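Aerobactin synthase IucA (Klebsiella pneumoniae subsp. pneumoniae, PDB 5JM8) probably uses ATP to build the siderophore aerobactin, as an NRPS-independent synthetase of the IucA/IucC family. Local coordinates at residues A135-G148 with P357-A370. Residues are numbered along the deposited sequence; the frame is centred on the assembly and turned at random.
Sequences ALNFGEAEQALLVG and PQSQTNVLVSLTQA. With ATP (adenosine-5'-triphosphate), chain I.
The primary amide of Gln369 reads the backbone of 144-147 with both its ends. Its OE1 accepts from Leu146 N at 2.7 Å, in the carbonyl plane and on a lone pair, and from Val147 N almost straight onto the C=O. NE2 donates a hydrogen bond to Ala144 O at 2.9 Å, in the plane of its own amide; Trp128 also donates to that oxygen. Three bonds thus fix the rotation of the amide, and with CG anti to the backbone N (chi1 164°) and the chain extended beyond it, glutamine has the length to reach from the end of helix 364-368 to the backbone of 144-147.

Ser366, with a short side chain that keeps OG near the backbone, donates to Ala141 O at 2.5 Å; Ala144 N approaches this carbonyl from its opposite face. The amide of Asn362 serves as both donor and acceptor: ND2 points straight at Leu136 O (2.9 Å) but stands above that carbonyl plane, while water 1 joins OD1 to Leu136 N and to Gln360 NE2, itself also bonded to Asp438. A capping box closes the start of helix 138-142, where Asn137 OD1 and Glu140 OE1 suit the backbone N-H groups of Glu140 and Asn137.

Ala141 CB, small enough for close approach, rests 3.7 Å from Asn362 CB. Glu142 bends at chi2 (-61°), bringing its carboxylate across Val363, with OE1 bonded to Thr263 and OE2 salt-bridged to Arg446. Branched Leu145 divides its contacts: CD1 lies against the Gln369 amide, and CD2 is 3.5 Å from ATP C8. Val365 CG2 approaches ATP N7 at 3.4 Å. Edge strand 360-363, paired with 431-435, thus carries helix 138-142 against it, while Leu145, Gly148 and Val365 line the adenine side of the ATP pocket.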
ATOM      1  N   ALA A 135      -5.431 -15.442   1.252  1.00 11.09           N
ATOM      2  CA  ALA A 135      -6.802 -14.964   1.343  1.00 14.65           C
ATOM      3  C   ALA A 135      -7.150 -14.086   0.145  1.00 16.64           C
ATOM      4  O   ALA A 135      -6.392 -13.188  -0.229  1.00 17.63           O
ATOM      5  CB  ALA A 135      -7.006 -14.198   2.640  1.00 16.76           C
ATOM      6  N   LEU A 136      -8.311 -14.349  -0.444  1.00 15.02           N
ATOM      7  CA  LEU A 136      -8.765 -13.610  -1.614  1.00 13.12           C
ATOM      8  C   LEU A 136      -9.432 -12.292  -1.258  1.00 10.48           C
ATOM      9  O   LEU A 136     -10.077 -12.177  -0.215  1.00 10.54           O
ATOM     10  CB  LEU A 136      -9.743 -14.460  -2.424  1.00 12.84           C
ATOM     11  CG  LEU A 136      -9.206 -15.774  -2.992  1.00 14.20           C
ATOM     12  CD1 LEU A 136     -10.304 -16.480  -3.749  1.00 13.95           C
ATOM     13  CD2 LEU A 136      -8.012 -15.517  -3.887  1.00 15.64           C
ATOM     14  N   ASN A 137      -9.274 -11.302  -2.130  1.00 10.78           N
ATOM     15  CA  ASN A 137     -10.035 -10.071  -2.005  1.00 12.43           C
ATOM     16  C   ASN A 137     -11.334 -10.227  -2.784  1.00 11.19           C
ATOM     17  O   ASN A 137     -11.523 -11.218  -3.488  1.00 11.96           O
ATOM     18  CB  ASN A 137      -9.224  -8.852  -2.484  1.00 10.88           C
ATOM     19  CG  ASN A 137      -8.972  -8.835  -3.992  1.00 23.24           C
ATOM     20  OD1 ASN A 137      -9.783  -9.295  -4.793  1.00 22.24           O
ATOM     21  ND2 ASN A 137      -7.835  -8.267  -4.379  1.00 18.56           N
ATOM     22  N   PHE A 138     -12.216  -9.244  -2.661  1.00 11.38           N
ATOM     23  CA  PHE A 138     -13.536  -9.312  -3.269  1.00 13.81           C
ATOM     24  C   PHE A 138     -13.480  -9.559  -4.773  1.00 14.96           C
ATOM     25  O   PHE A 138     -14.189 -10.419  -5.292  1.00 17.45           O
ATOM     26  CB  PHE A 138     -14.296  -8.022  -2.981  1.00 16.35           C
ATOM     27  CG  PHE A 138     -15.630  -7.943  -3.652  1.00 16.41           C
ATOM     28  CD1 PHE A 138     -16.727  -8.589  -3.112  1.00 17.73           C
ATOM     29  CD2 PHE A 138     -15.794  -7.211  -4.815  1.00 15.50           C
ATOM     30  CE1 PHE A 138     -17.960  -8.517  -3.724  1.00 16.35           C
ATOM     31  CE2 PHE A 138     -17.028  -7.134  -5.431  1.00 12.59           C
ATOM     32  CZ  PHE A 138     -18.111  -7.787  -4.884  1.00 13.62           C
ATOM     33  N   GLY A 139     -12.626  -8.816  -5.466  1.00 14.98           N
ATOM     34  CA  GLY A 139     -12.511  -8.928  -6.909  1.00 11.68           C
ATOM     35  C   GLY A 139     -11.997 -10.282  -7.368  1.00 13.80           C
ATOM     36  O   GLY A 139     -12.477 -10.835  -8.356  1.00 12.82           O
ATOM     37  N   GLU A 140     -11.012 -10.813  -6.651  1.00 11.35           N
ATOM     38  CA  GLU A 140     -10.446 -12.117  -6.974  1.00 16.96           C
ATOM     39  C   GLU A 140     -11.498 -13.218  -6.884  1.00 15.85           C
ATOM     40  O   GLU A 140     -11.601 -14.060  -7.774  1.00 13.47           O
ATOM     41  CB  GLU A 140      -9.275 -12.440  -6.042  1.00 13.44           C
ATOM     42  CG  GLU A 140      -8.024 -11.609  -6.304  1.00 16.54           C
ATOM     43  CD  GLU A 140      -6.918 -11.871  -5.300  1.00 21.99           C
ATOM     44  OE1 GLU A 140      -7.225 -12.024  -4.100  1.00 25.76           O
ATOM     45  OE2 GLU A 140      -5.742 -11.930  -5.714  1.00 23.75           O
ATOM     46  N   ALA A 141     -12.276 -13.206  -5.806  1.00 17.15           N
ATOM     47  CA  ALA A 141     -13.299 -14.223  -5.590  1.00 14.08           C
ATOM     48  C   ALA A 141     -14.392 -14.138  -6.651  1.00 16.45           C
ATOM     49  O   ALA A 141     -14.906 -15.157  -7.101  1.00 17.71           O
ATOM     50  CB  ALA A 141     -13.901 -14.082  -4.199  1.00 11.45           C
ATOM     51  N   GLU A 142     -14.734 -12.918  -7.051  1.00 15.44           N
ATOM     52  CA  GLU A 142     -15.826 -12.704  -7.994  1.00 16.23           C
ATOM     53  C   GLU A 142     -15.506 -13.222  -9.387  1.00 15.45           C
ATOM     54  O   GLU A 142     -16.407 -13.415 -10.199  1.00 16.97           O
ATOM     55  CB  GLU A 142     -16.175 -11.218  -8.082  1.00 12.51           C
ATOM     56  CG  GLU A 142     -16.906 -10.671  -6.869  1.00 12.50           C
ATOM     57  CD  GLU A 142     -18.238 -11.348  -6.618  1.00 12.80           C
ATOM     58  OE1 GLU A 142     -18.885 -11.775  -7.594  1.00 16.92           O
ATOM     59  OE2 GLU A 142     -18.635 -11.457  -5.439  1.00 12.74           O
ATOM     60  N   GLN A 143     -14.222 -13.430  -9.665  1.00 16.18           N
ATOM     61  CA  GLN A 143     -13.789 -13.895 -10.979  1.00 13.75           C
ATOM     62  C   GLN A 143     -13.146 -15.276 -10.920  1.00 12.59           C
ATOM     63  O   GLN A 143     -12.579 -15.743 -11.907  1.00 12.78           O
ATOM     64  CB  GLN A 143     -12.810 -12.895 -11.595  1.00 14.74           C
ATOM     65  CG  GLN A 143     -13.439 -11.548 -11.915  1.00 17.93           C
ATOM     66  CD  GLN A 143     -12.469 -10.599 -12.589  1.00 21.28           C
ATOM     67  OE1 GLN A 143     -11.265 -10.629 -12.325  1.00 24.59           O
ATOM     68  NE2 GLN A 143     -12.988  -9.752 -13.470  1.00 21.43           N
ATOM     69  N   ALA A 144     -13.253 -15.932  -9.768  1.00 12.59           N
ATOM     70  CA  ALA A 144     -12.613 -17.227  -9.563  1.00 13.45           C
ATOM     71  C   ALA A 144     -13.566 -18.390  -9.820  1.00 17.59           C
ATOM     72  O   ALA A 144     -13.173 -19.553  -9.714  1.00 17.66           O
ATOM     73  CB  ALA A 144     -12.050 -17.314  -8.151  1.00 12.24           C
ATOM     74  N   LEU A 145     -14.815 -18.080 -10.154  1.00 12.95           N
ATOM     75  CA  LEU A 145     -15.795 -19.116 -10.466  1.00 21.00           C
ATOM     76  C   LEU A 145     -15.730 -19.506 -11.942  1.00 24.25           C
ATOM     77  O   LEU A 145     -16.135 -18.738 -12.817  1.00 29.38           O
ATOM     78  CB  LEU A 145     -17.208 -18.646 -10.105  1.00 16.56           C
ATOM     79  CG  LEU A 145     -18.345 -19.651 -10.331  1.00 16.79           C
ATOM     80  CD1 LEU A 145     -18.215 -20.836  -9.392  1.00 13.91           C
ATOM     81  CD2 LEU A 145     -19.699 -18.982 -10.172  1.00 14.21           C
ATOM     82  N   LEU A 146     -15.223 -20.707 -12.207  1.00 22.96           N
ATOM     83  CA  LEU A 146     -15.076 -21.207 -13.571  1.00 14.28           C
ATOM     84  C   LEU A 146     -16.070 -22.323 -13.877  1.00 14.75           C
ATOM     85  O   LEU A 146     -16.335 -22.618 -15.039  1.00 30.52           O
ATOM     86  CB  LEU A 146     -13.650 -21.713 -13.807  1.00 14.23           C
ATOM     87  CG  LEU A 146     -12.516 -20.697 -13.665  1.00 15.59           C
ATOM     88  CD1 LEU A 146     -11.201 -21.349 -14.063  1.00 13.98           C
ATOM     89  CD2 LEU A 146     -12.774 -19.437 -14.494  1.00 13.91           C
ATOM     90  N   VAL A 147     -16.609 -22.947 -12.836  1.00 14.71           N
ATOM     91  CA  VAL A 147     -17.574 -24.027 -13.012  1.00 19.46           C
ATOM     92  C   VAL A 147     -18.979 -23.471 -13.189  1.00 17.59           C
ATOM     93  O   VAL A 147     -19.776 -24.008 -13.956  1.00 17.51           O
ATOM     94  CB  VAL A 147     -17.566 -24.999 -11.815  1.00 19.39           C
ATOM     95  CG1 VAL A 147     -18.667 -26.041 -11.964  1.00 19.54           C
ATOM     96  CG2 VAL A 147     -16.211 -25.672 -11.688  1.00 20.40           C
ATOM     97  N   GLY A 148     -19.280 -22.399 -12.467  1.00 15.18           N
ATOM     98  CA  GLY A 148     -20.596 -21.791 -12.519  1.00 15.45           C
ATOM     99  C   GLY A 148     -21.540 -22.471 -11.549  1.00 15.65           C
ATOM    100  O   GLY A 148     -21.110 -22.983 -10.517  1.00 15.39           O
ATOM    101  N   PRO A 357     -10.633  -2.404   0.110  1.00 23.67           N
ATOM    102  CA  PRO A 357     -10.711  -3.254  -1.080  1.00 22.58           C
ATOM    103  C   PRO A 357      -9.954  -4.574  -0.926  1.00 19.97           C
ATOM    104  O   PRO A 357     -10.135  -5.477  -1.745  1.00 17.35           O
ATOM    105  CB  PRO A 357     -10.078  -2.383  -2.172  1.00 25.02           C
ATOM    106  CG  PRO A 357      -9.180  -1.455  -1.444  1.00 23.34           C
ATOM    107  CD  PRO A 357      -9.842  -1.184  -0.133  1.00 21.73           C
ATOM    108  N   GLN A 358      -9.132  -4.681   0.116  1.00 20.56           N
ATOM    109  CA  GLN A 358      -8.316  -5.872   0.342  1.00 18.24           C
ATOM    110  C   GLN A 358      -8.836  -6.747   1.483  1.00 15.67           C
ATOM    111  O   GLN A 358      -8.140  -7.653   1.942  1.00 16.67           O
ATOM    112  CB  GLN A 358      -6.870  -5.464   0.628  1.00 20.63           C
ATOM    113  CG  GLN A 358      -6.191  -4.791  -0.547  1.00 24.30           C
ATOM    114  CD  GLN A 358      -6.048  -5.720  -1.736  1.00 30.77           C
ATOM    115  OE1 GLN A 358      -5.813  -6.917  -1.575  1.00 34.18           O
ATOM    116  NE2 GLN A 358      -6.200  -5.172  -2.939  1.00 32.45           N
ATOM    117  N   SER A 359     -10.055  -6.484   1.943  1.00 13.38           N
ATOM    118  CA  SER A 359     -10.655  -7.314   2.980  1.00 13.04           C
ATOM    119  C   SER A 359     -10.918  -8.703   2.425  1.00 11.39           C
ATOM    120  O   SER A 359     -11.064  -8.874   1.215  1.00 11.14           O
ATOM    121  CB  SER A 359     -11.959  -6.706   3.499  1.00 18.05           C
ATOM    122  OG  SER A 359     -12.947  -6.689   2.487  1.00 22.89           O
ATOM    123  N   GLN A 360     -10.980  -9.690   3.312  1.00 10.39           N
ATOM    124  CA  GLN A 360     -11.292 -11.054   2.909  1.00 10.41           C
ATOM    125  C   GLN A 360     -12.804 -11.251   2.863  1.00 10.65           C
ATOM    126  O   GLN A 360     -13.364 -12.087   3.566  1.00 10.73           O
ATOM    127  CB  GLN A 360     -10.647 -12.061   3.857  1.00 13.52           C
ATOM    128  CG  GLN A 360     -10.644 -13.479   3.326  1.00 10.35           C
ATOM    129  CD  GLN A 360     -10.076 -14.472   4.321  1.00 18.56           C
ATOM    130  OE1 GLN A 360      -9.895 -14.157   5.501  1.00 16.23           O
ATOM    131  NE2 GLN A 360      -9.791 -15.684   3.849  1.00 11.94           N
ATOM    132  N   THR A 361     -13.454 -10.453   2.025  1.00 12.87           N
ATOM    133  CA  THR A 361     -14.872 -10.605   1.747  1.00 11.12           C
ATOM    134  C   THR A 361     -15.013 -11.330   0.416  1.00 11.20           C
ATOM    135  O   THR A 361     -14.661 -10.785  -0.627  1.00 11.21           O
ATOM    136  CB  THR A 361     -15.585  -9.244   1.700  1.00 11.35           C
ATOM    137  OG1 THR A 361     -15.320  -8.527   2.912  1.00 12.93           O
ATOM    138  CG2 THR A 361     -17.093  -9.420   1.527  1.00 11.75           C
ATOM    139  N   ASN A 362     -15.492 -12.571   0.463  1.00 12.04           N
ATOM    140  CA  ASN A 362     -15.616 -13.398  -0.735  1.00 13.01           C
ATOM    141  C   ASN A 362     -17.045 -13.879  -0.961  1.00 16.64           C
ATOM    142  O   ASN A 362     -17.758 -14.204  -0.010  1.00 18.87           O
ATOM    143  CB  ASN A 362     -14.699 -14.623  -0.651  1.00 11.26           C
ATOM    144  CG  ASN A 362     -13.252 -14.268  -0.343  1.00 10.95           C
ATOM    145  OD1 ASN A 362     -12.521 -15.072   0.234  1.00 10.84           O
ATOM    146  ND2 ASN A 362     -12.829 -13.069  -0.733  1.00 10.87           N
ATOM    147  N   VAL A 363     -17.453 -13.941  -2.225  1.00 16.88           N
ATOM    148  CA  VAL A 363     -18.728 -14.554  -2.562  1.00 16.62           C
ATOM    149  C   VAL A 363     -18.614 -16.057  -2.305  1.00 13.86           C
ATOM    150  O   VAL A 363     -17.627 -16.692  -2.679  1.00 12.76           O
ATOM    151  CB  VAL A 363     -19.136 -14.274  -4.022  1.00 20.17           C
ATOM    152  CG1 VAL A 363     -18.147 -14.912  -4.995  1.00 16.53           C
ATOM    153  CG2 VAL A 363     -20.553 -14.760  -4.277  1.00 13.20           C
ATOM    154  N   LEU A 364     -19.626 -16.614  -1.650  1.00 15.76           N
ATOM    155  CA  LEU A 364     -19.569 -17.988  -1.162  1.00 14.74           C
ATOM    156  C   LEU A 364     -19.383 -19.007  -2.286  1.00 17.36           C
ATOM    157  O   LEU A 364     -18.672 -20.000  -2.118  1.00 18.57           O
ATOM    158  CB  LEU A 364     -20.844 -18.304  -0.373  1.00 14.36           C
ATOM    159  CG  LEU A 364     -20.988 -19.706   0.225  1.00 17.25           C
ATOM    160  CD1 LEU A 364     -19.886 -19.987   1.231  1.00 13.00           C
ATOM    161  CD2 LEU A 364     -22.363 -19.870   0.867  1.00 13.85           C
ATOM    162  N   VAL A 365     -20.012 -18.749  -3.430  1.00 16.48           N
ATOM    163  CA  VAL A 365     -20.061 -19.717  -4.523  1.00 16.24           C
ATOM    164  C   VAL A 365     -18.675 -20.051  -5.078  1.00 17.77           C
ATOM    165  O   VAL A 365     -18.445 -21.151  -5.579  1.00 19.68           O
ATOM    166  CB  VAL A 365     -20.957 -19.204  -5.674  1.00 13.85           C
ATOM    167  CG1 VAL A 365     -20.361 -17.959  -6.316  1.00 13.62           C
ATOM    168  CG2 VAL A 365     -21.165 -20.291  -6.714  1.00 14.22           C
ATOM    169  N   SER A 366     -17.755 -19.099  -4.988  1.00 15.96           N
ATOM    170  CA  SER A 366     -16.403 -19.305  -5.490  1.00 15.81           C
ATOM    171  C   SER A 366     -15.599 -20.192  -4.541  1.00 22.47           C
ATOM    172  O   SER A 366     -14.675 -20.889  -4.961  1.00 22.32           O
ATOM    173  CB  SER A 366     -15.697 -17.961  -5.682  1.00 12.30           C
ATOM    174  OG  SER A 366     -16.407 -17.146  -6.597  1.00 13.83           O
ATOM    175  N   LEU A 367     -15.966 -20.169  -3.264  1.00 13.23           N
ATOM    176  CA  LEU A 367     -15.233 -20.913  -2.247  1.00 15.74           C
ATOM    177  C   LEU A 367     -15.616 -22.384  -2.278  1.00 14.43           C
ATOM    178  O   LEU A 367     -14.759 -23.266  -2.240  1.00 17.10           O
ATOM    179  CB  LEU A 367     -15.502 -20.330  -0.857  1.00 12.93           C
ATOM    180  CG  LEU A 367     -15.103 -18.870  -0.646  1.00 12.62           C
ATOM    181  CD1 LEU A 367     -15.631 -18.370   0.685  1.00 12.57           C
ATOM    182  CD2 LEU A 367     -13.593 -18.709  -0.716  1.00 12.33           C
ATOM    183  N   THR A 368     -16.916 -22.638  -2.349  1.00 13.92           N
ATOM    184  CA  THR A 368     -17.438 -23.997  -2.354  1.00 13.50           C
ATOM    185  C   THR A 368     -17.112 -24.740  -3.645  1.00 15.00           C
ATOM    186  O   THR A 368     -16.980 -25.965  -3.639  1.00 15.98           O
ATOM    187  CB  THR A 368     -18.951 -24.002  -2.184  1.00 15.92           C
ATOM    188  OG1 THR A 368     -19.540 -23.326  -3.300  1.00 13.99           O
ATOM    189  CG2 THR A 368     -19.351 -23.305  -0.894  1.00 14.66           C
ATOM    190  N   GLN A 369     -17.006 -23.990  -4.742  1.00 14.94           N
ATOM    191  CA  GLN A 369     -16.760 -24.552  -6.073  1.00 15.45           C
ATOM    192  C   GLN A 369     -15.677 -25.621  -6.066  1.00 19.53           C
ATOM    193  O   GLN A 369     -14.581 -25.415  -5.541  1.00 24.60           O
ATOM    194  CB  GLN A 369     -16.369 -23.440  -7.059  1.00 14.15           C
ATOM    195  CG  GLN A 369     -15.726 -23.936  -8.372  1.00 13.81           C
ATOM    196  CD  GLN A 369     -15.220 -22.806  -9.257  1.00 13.63           C
ATOM    197  OE1 GLN A 369     -15.504 -22.762 -10.452  1.00 13.92           O
ATOM    198  NE2 GLN A 369     -14.457 -21.894  -8.673  1.00 14.15           N
ATOM    199  N   ALA A 370     -15.996 -26.766  -6.660  1.00 16.60           N
ATOM    200  CA  ALA A 370     -15.029 -27.840  -6.802  1.00 17.53           C
ATOM    201  C   ALA A 370     -13.885 -27.373  -7.690  1.00 20.06           C
ATOM    202  O   ALA A 370     -14.105 -26.727  -8.714  1.00 25.25           O
ATOM    203  CB  ALA A 370     -15.688 -29.080  -7.376  1.00 15.13           C
TER
HETATM  204  PG  ATP I 600     -26.266  -9.595  -9.005  1.00 22.37           P
HETATM  205  O1G ATP I 600     -25.175  -8.773  -9.643  1.00 24.72           O
HETATM  206  O2G ATP I 600     -25.814 -10.354  -7.781  1.00 20.96           O
HETATM  207  O3G ATP I 600     -27.558  -8.842  -8.797  1.00 21.42           O
HETATM  208  PB  ATP I 600     -28.003 -11.298 -10.598  1.00 20.20           P
HETATM  209  O1B ATP I 600     -27.856 -11.676 -12.051  1.00 18.42           O
HETATM  210  O2B ATP I 600     -29.102 -10.345 -10.183  1.00 21.30           O
HETATM  211  O3B ATP I 600     -26.562 -10.776 -10.073  1.00 19.89           O
HETATM  212  PA  ATP I 600     -29.144 -13.866 -10.039  1.00 20.96           P
HETATM  213  O1A ATP I 600     -30.319 -13.322 -10.812  1.00 22.14           O
HETATM  214  O2A ATP I 600     -29.375 -14.592  -8.737  1.00 22.54           O
HETATM  215  O3A ATP I 600     -28.129 -12.653  -9.731  1.00 17.12           O
HETATM  216  O5' ATP I 600     -28.263 -14.832 -10.973  1.00 17.54           O
HETATM  217  C5' ATP I 600     -27.094 -15.416 -10.407  1.00 18.23           C
HETATM  218  C4' ATP I 600     -26.010 -15.640 -11.452  1.00 21.42           C
HETATM  219  O4' ATP I 600     -24.904 -16.281 -10.814  1.00 23.54           O
HETATM  220  C3' ATP I 600     -26.455 -16.532 -12.601  1.00 25.86           C
HETATM  221  O3' ATP I 600     -26.131 -15.906 -13.849  1.00 28.86           O
HETATM  222  C2' ATP I 600     -25.697 -17.834 -12.427  1.00 25.50           C
HETATM  223  O2' ATP I 600     -25.193 -18.328 -13.666  1.00 27.40           O
HETATM  224  C1' ATP I 600     -24.551 -17.489 -11.490  1.00 23.79           C
HETATM  225  N9  ATP I 600     -24.315 -18.556 -10.492  1.00 22.48           N
HETATM  226  C8  ATP I 600     -23.154 -19.218 -10.358  1.00 23.20           C
HETATM  227  N7  ATP I 600     -23.235 -20.136  -9.363  1.00 20.97           N
HETATM  228  C5  ATP I 600     -24.474 -20.061  -8.846  1.00 18.75           C
HETATM  229  C6  ATP I 600     -25.213 -20.750  -7.769  1.00 17.52           C
HETATM  230  N6  ATP I 600     -24.599 -21.720  -7.052  1.00 14.71           N
HETATM  231  N1  ATP I 600     -26.494 -20.376  -7.545  1.00 19.07           N
HETATM  232  C2  ATP I 600     -27.094 -19.409  -8.266  1.00 18.80           C
HETATM  233  N3  ATP I 600     -26.474 -18.745  -9.258  1.00 17.66           N
HETATM  234  C4  ATP I 600     -25.187 -19.019  -9.593  1.00 19.00           C
HETATM  235  O   HOH W   1     -10.204 -16.239   0.835  1.00 14.56           O
HETATM  236  O   HOH W   2     -16.495 -12.079  -3.875  1.00 12.98           O
HETATM  237  O   HOH W   3     -12.251  -7.592  -0.668  1.00 16.53           O